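Local coordinates for protein 3-hydroxyisobutyryl-CoA hydrolase (Mycobacterium thermoresistibile, PDB 4HDT) that probably hydrolyses 3-hydroxy-2-methylpropanoyl-CoA to 3-hydroxy-2-methylpropanoate and CoA, as a crotonase-like enzyme, and binds zinc ions in the crystal, at residues 109-114 with 129-134; 92-97 with 148-153. All blocks are in the same frame, centred on the assembly; numbering follows the deposited sequence.

Both contacts lie in the crotonase-like part of the chain, one inside the other. From the N terminus, residues 92-97 on helix 85-103 come first, then 109-114 on strand 108-112 and 129-134 on strand 129-132. Last come residues 148-153, leading into helix 153-158. Interaction 1 closes a loop of 14 residues containing helix 119-124. Interaction 2 closes the larger loop of 50 residues, within which interaction 1 is nested. The inner contact joins neighbouring parallel strands of the main sheet, whereas the outer one ties a helix to a turn through side chains. The centres of interactions 1 and 2 are about 19 Å apart, and the two do not touch.

Interaction 1 of 2, residues 109-114 with 129-134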
loop_
_atom_site.group_PDB
_atom_site.type_symbol
_atom_site.label_atom_id
_atom_site.label_comp_id
_atom_site.label_asym_id
_atom_site.label_seq_id
_atom_site.Cartn_x
_atom_site.Cartn_y
_atom_site.Cartn_z
ATOM N N VAL A 109 12.602 10.619 1.454
ATOM C CA VAL A 109 11.506 11.526 1.171
ATOM C C VAL A 109 10.668 10.920 0.054
ATOM O O VAL A 109 11.187 10.570 -1.005
ATOM C CB VAL A 109 12.047 12.902 0.704
ATOM C CG1 VAL A 109 10.920 13.849 0.387
ATOM C CG2 VAL A 109 13.040 13.492 1.715
ATOM N N SER A 110 9.380 10.730 0.286
ATOM C CA SER A 110 8.539 10.159 -0.783
ATOM C C SER A 110 7.496 11.169 -1.174
ATOM O O SER A 110 6.906 11.854 -0.315
ATOM C CB SER A 110 7.893 8.886 -0.374
ATOM O OG SER A 110 7.128 9.077 0.800
ATOM N N ILE A 111 7.338 11.339 -2.484
ATOM C CA ILE A 111 6.348 12.277 -3.031
ATOM C C ILE A 111 5.127 11.512 -3.509
ATOM O O ILE A 111 5.009 11.116 -4.667
ATOM C CB ILE A 111 6.912 13.159 -4.173
ATOM C CG1 ILE A 111 8.256 13.796 -3.793
ATOM C CG2 ILE A 111 5.873 14.193 -4.615
ATOM C CD1 ILE A 111 8.195 14.711 -2.616
ATOM N N MET A 112 4.211 11.303 -2.563
ATOM C CA MET A 112 3.017 10.488 -2.797
ATOM C C MET A 112 1.900 11.414 -3.303
ATOM O O MET A 112 0.851 11.602 -2.692
ATOM C CB MET A 112 2.668 9.755 -1.485
ATOM C CG MET A 112 3.654 8.624 -1.165
ATOM S SD MET A 112 3.160 7.592 0.222
ATOM C CE MET A 112 3.498 8.756 1.520
ATOM N N ASP A 113 2.148 11.920 -4.495
ATOM C CA ASP A 113 1.268 12.816 -5.234
ATOM C C ASP A 113 0.333 11.993 -6.100
ATOM O O ASP A 113 0.638 10.880 -6.511
ATOM C CB ASP A 113 2.170 13.679 -6.094
ATOM C CG ASP A 113 1.421 14.618 -6.981
ATOM O OD1 ASP A 113 0.521 15.317 -6.558
ATOM O OD2 ASP A 113 1.794 14.658 -8.166
ATOM N N GLY A 114 -0.865 12.495 -6.319
ATOM C CA GLY A 114 -1.796 11.826 -7.215
ATOM C C GLY A 114 -2.158 10.403 -6.815
ATOM O O GLY A 114 -2.268 10.068 -5.629
ATOM N N VAL A 129 10.103 10.795 5.528
ATOM C CA VAL A 129 9.589 12.120 5.172
ATOM C C VAL A 129 8.560 11.948 4.047
ATOM O O VAL A 129 8.869 12.062 2.838
ATOM C CB VAL A 129 10.667 13.118 4.753
ATOM C CG1 VAL A 129 10.087 14.518 4.627
ATOM C CG2 VAL A 129 11.791 13.148 5.771
ATOM N N ARG A 130 7.315 11.700 4.463
ATOM C CA ARG A 130 6.266 11.253 3.542
ATOM C C ARG A 130 5.358 12.416 3.208
ATOM O O ARG A 130 4.708 12.965 4.094
ATOM C CB ARG A 130 5.465 10.140 4.194
ATOM C CG ARG A 130 6.321 8.894 4.538
ATOM C CD ARG A 130 5.609 7.881 5.391
ATOM N NE ARG A 130 5.208 8.457 6.681
ATOM C CZ ARG A 130 4.344 7.870 7.500
ATOM N NH1 ARG A 130 3.860 6.673 7.212
ATOM N NH2 ARG A 130 3.955 8.472 8.622
ATOM N N VAL A 131 5.380 12.788 1.945
ATOM C CA VAL A 131 4.672 14.010 1.478
ATOM C C VAL A 131 3.468 13.614 0.622
ATOM O O VAL A 131 3.578 12.761 -0.296
ATOM C CB VAL A 131 5.608 14.900 0.647
ATOM C CG1 VAL A 131 4.880 16.128 0.126
ATOM C CG2 VAL A 131 6.863 15.291 1.463
ATOM N N VAL A 132 2.316 14.171 0.959
ATOM C CA VAL A 132 1.114 14.041 0.127
ATOM C C VAL A 132 0.665 15.411 -0.315
ATOM O O VAL A 132 1.176 16.431 0.157
ATOM C CB VAL A 132 -0.036 13.301 0.856
ATOM C CG1 VAL A 132 0.265 11.809 1.003
ATOM C CG2 VAL A 132 -0.283 13.918 2.223
ATOM N N THR A 133 -0.259 15.458 -1.284
ATOM C CA THR A 133 -0.645 16.717 -1.894
ATOM C C THR A 133 -2.169 16.817 -1.969
ATOM O O THR A 133 -2.881 15.908 -1.517
ATOM C CB THR A 133 -0.127 16.829 -3.349
ATOM O OG1 THR A 133 -0.898 15.930 -4.199
ATOM C CG2 THR A 133 1.348 16.492 -3.458
ATOM N N ASP A 134 -2.656 17.884 -2.594
ATOM C CA ASP A 134 -4.076 18.051 -2.772
ATOM C C ASP A 134 -4.683 17.157 -3.871
ATOM O O ASP A 134 -5.915 17.196 -4.068
ATOM C CB ASP A 134 -4.443 19.510 -3.001
ATOM C CG ASP A 134 -3.655 20.172 -4.098
ATOM O OD1 ASP A 134 -2.694 19.556 -4.598
ATOM O OD2 ASP A 134 -3.995 21.330 -4.463
#
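Two hydrogen bonds grip Asp113 OD1, one from Thr133 OG1 and one from His192 ND1, at the C-terminal end of a parallel strand pair in the main sheet of the crotonase fold. As His192 and Glu64 bind a zinc ion, Asp113 is a second-shell residue that probably helps orient the imidazole. Thr133 OG1 lies 2.8 Å from Asp113 OD1, on the anti lone pair. The carboxylate reaches it because CG is anti to the backbone N (chi1 177°).

The strands run 16° apart, with Ser110 paired on both sides of Arg130. Ser110 N bonds Val129 O at 2.9 Å, standing above the carbonyl plane. Val131 N meets Ser110 O at 2.9 Å, nearly along the C=O axis, with an angle at the hydrogen of 157°. Met112 N then approaches Val131 O end-on at 2.8 Å.

On one face Val109 and Val129 lie side by side, CG2 of Val109 being 3.9 Å from CB of Val129. Ile111 and Val131 repeat this, and helices 195-205 and 207-214 cover the row. The other face carries Ser110, whose OG bonds Gly124 O, and Arg130, whose guanidinium leads off to Gly184 O and a salt bridge with Asp187. Bent at chi3, the Met112 chain lies alongside the arginine's aliphatic root and sets its CE 3.6 Å from Arg130 CB.

Interaction 2 of 2, residues 92-97 with 148-153; sequences FDEYRL and IPDVGG
A type I' beta turn from Asp150 to Gly153, running into helix 153-158, presents its first two side chains to helix 85-103. The turn is closed by Gly153 N bonding Asp150 O at 2.7 Å, and Val151 and Gly152 both adopt positive phi. Gly152 occupies the N-cap position of the helix that follows.

The polar half of the contact centres on Asp150 OD2. Tyr95 OH donates to Asp150 OD2 over 2.6 Å, and the oxygen receives it on its anti lone pair. The acceptor sits at the edge of the phenol ring, in its plane, while the carboxylate itself is turned 83° from that ring. With CG in the crowded position between backbone N and carbonyl carbon (chi1 66°), the Asp150 carboxylate is placed to meet the phenol oxygen. One water donates to the same oxygen, its O 2.6 Å from Asp150 OD2, and donates equally to Glu94 OE1. It therefore bridges two acidic groups whose atoms Glu94 OE1 and Asp150 OD2 are 4.3 Å apart. Such buried like charges may raise the proton affinity of one of them, which the water and the phenol would offset in part.

Val151 CG1 lies over the flat of the Glu94 carboxylate, 3.3 Å from Glu94 CD and about as far from both oxygens, because Glu94 is extended with CG anti to the backbone N (chi1 -176°). The apolar contact of the same methyl is with Tyr95 CE1, 3.8 Å from Val151 CG1, so it touches both side chains of the helix.

Helix 285-299 packs against both sides of the contact: Ser296 OG bonds Tyr95 OH, Glu292 OE1 bonds Gly152 N, and Leu289 touches Tyr95, so this helix meets both helix 85-103 and the turn leading into helix 153-158.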
loop_
_atom_site.group_PDB
_atom_site.type_symbol
_atom_site.label_atom_id
_atom_site.label_comp_id
_atom_site.label_asym_id
_atom_site.label_seq_id
_atom_site.Cartn_x
_atom_site.Cartn_y
_atom_site.Cartn_z
ATOM N N PHE A 92 9.089 -11.527 -2.643
ATOM C CA PHE A 92 10.259 -11.693 -1.780
ATOM C C PHE A 92 11.159 -10.445 -1.838
ATOM O O PHE A 92 11.508 -9.864 -0.814
ATOM C CB PHE A 92 11.012 -12.972 -2.196
ATOM C CG PHE A 92 12.016 -13.469 -1.208
ATOM C CD1 PHE A 92 13.319 -13.054 -1.255
ATOM C CD2 PHE A 92 11.656 -14.406 -0.267
ATOM C CE1 PHE A 92 14.262 -13.529 -0.341
ATOM C CE2 PHE A 92 12.569 -14.882 0.652
ATOM C CZ PHE A 92 13.871 -14.436 0.620
ATOM N N ASP A 93 11.528 -10.009 -3.030
ATOM C CA ASP A 93 12.366 -8.842 -3.228
ATOM C C ASP A 93 11.636 -7.538 -2.856
ATOM O O ASP A 93 12.221 -6.630 -2.269
ATOM C CB ASP A 93 12.860 -8.780 -4.680
ATOM C CG ASP A 93 13.903 -9.840 -4.993
ATOM O OD1 ASP A 93 14.637 -10.330 -4.065
ATOM O OD2 ASP A 93 14.045 -10.208 -6.197
ATOM N N GLU A 94 10.345 -7.461 -3.179
ATOM C CA GLU A 94 9.590 -6.251 -2.891
ATOM C C GLU A 94 9.429 -6.031 -1.392
ATOM O O GLU A 94 9.634 -4.918 -0.914
ATOM C CB GLU A 94 8.210 -6.299 -3.538
ATOM C CG GLU A 94 7.395 -5.019 -3.366
ATOM C CD GLU A 94 6.007 -5.148 -3.933
ATOM O OE1 GLU A 94 5.433 -6.246 -3.779
ATOM O OE2 GLU A 94 5.470 -4.180 -4.511
ATOM N N TYR A 95 9.105 -7.085 -0.677
ATOM C CA TYR A 95 8.871 -6.948 0.763
ATOM C C TYR A 95 10.190 -6.678 1.477
ATOM O O TYR A 95 10.241 -5.917 2.441
ATOM C CB TYR A 95 8.133 -8.120 1.391
ATOM C CG TYR A 95 6.728 -8.421 0.831
ATOM C CD1 TYR A 95 6.134 -7.632 -0.147
ATOM C CD2 TYR A 95 6.041 -9.517 1.264
ATOM C CE1 TYR A 95 4.894 -7.945 -0.684
ATOM C CE2 TYR A 95 4.790 -9.839 0.750
ATOM C CZ TYR A 95 4.235 -9.086 -0.242
ATOM O OH TYR A 95 3.018 -9.509 -0.746
ATOM N N ARG A 96 11.285 -7.259 1.023
ATOM C CA ARG A 96 12.575 -6.869 1.547
ATOM C C ARG A 96 12.910 -5.379 1.314
ATOM O O ARG A 96 13.452 -4.703 2.203
ATOM C CB ARG A 96 13.668 -7.800 0.976
ATOM C CG ARG A 96 13.660 -9.184 1.647
ATOM C CD ARG A 96 14.374 -10.279 0.825
ATOM N NE ARG A 96 15.737 -9.946 0.502
ATOM C CZ ARG A 96 16.810 -10.257 1.245
ATOM N NH1 ARG A 96 16.675 -10.903 2.403
ATOM N NH2 ARG A 96 18.036 -9.908 0.846
ATOM N N LEU A 97 12.555 -4.863 0.148
ATOM C CA LEU A 97 12.712 -3.456 -0.140
ATOM C C LEU A 97 11.834 -2.616 0.793
ATOM O O LEU A 97 12.298 -1.603 1.339
ATOM C CB LEU A 97 12.360 -3.156 -1.608
ATOM C CG LEU A 97 12.188 -1.663 -2.012
ATOM C CD1 LEU A 97 13.476 -0.888 -1.834
ATOM C CD2 LEU A 97 11.664 -1.523 -3.449
ATOM N N ILE A 148 -5.099 -9.461 -0.841
ATOM C CA ILE A 148 -5.089 -8.917 0.517
ATOM C C ILE A 148 -4.004 -7.850 0.558
ATOM O O ILE A 148 -2.913 -8.086 0.020
ATOM C CB ILE A 148 -4.855 -10.031 1.560
ATOM C CG1 ILE A 148 -5.983 -11.101 1.530
ATOM C CG2 ILE A 148 -4.693 -9.458 2.956
ATOM C CD1 ILE A 148 -5.825 -12.211 0.530
ATOM N N PRO A 149 -4.252 -6.696 1.222
ATOM C CA PRO A 149 -3.228 -5.656 1.311
ATOM C C PRO A 149 -1.893 -6.215 1.777
ATOM O O PRO A 149 -1.833 -6.918 2.808
ATOM C CB PRO A 149 -3.800 -4.657 2.322
ATOM C CG PRO A 149 -5.297 -4.807 2.142
ATOM C CD PRO A 149 -5.535 -6.258 1.819
ATOM N N ASP A 150 -0.873 -5.918 1.019
ATOM C CA ASP A 150 0.493 -6.372 1.311
ATOM C C ASP A 150 1.426 -5.195 1.388
ATOM O O ASP A 150 1.048 -4.147 1.788
ATOM C CB ASP A 150 0.899 -7.433 0.256
ATOM C CG ASP A 150 1.024 -6.895 -1.173
ATOM O OD1 ASP A 150 0.422 -5.810 -1.479
ATOM O OD2 ASP A 150 1.749 -7.594 -1.984
ATOM N N VAL A 151 2.684 -5.403 1.040
ATOM C CA VAL A 151 3.744 -4.403 1.055
ATOM C C VAL A 151 3.837 -3.602 2.372
ATOM O O VAL A 151 4.254 -2.461 2.381
ATOM C CB VAL A 151 3.727 -3.518 -0.226
ATOM C CG1 VAL A 151 3.926 -4.387 -1.480
ATOM C CG2 VAL A 151 2.465 -2.691 -0.349
ATOM N N GLY A 152 3.540 -4.289 3.474
ATOM C CA GLY A 152 3.554 -3.676 4.774
ATOM C C GLY A 152 2.339 -2.840 5.023
ATOM O O GLY A 152 2.293 -2.139 6.035
ATOM N N GLY A 153 1.335 -2.937 4.168
ATOM C CA GLY A 153 0.094 -2.219 4.361
ATOM C C GLY A 153 -0.652 -2.647 5.613
ATOM O O GLY A 153 -1.319 -1.843 6.230
HETATM O O HOH W 1 2.871 -6.683 -4.135
#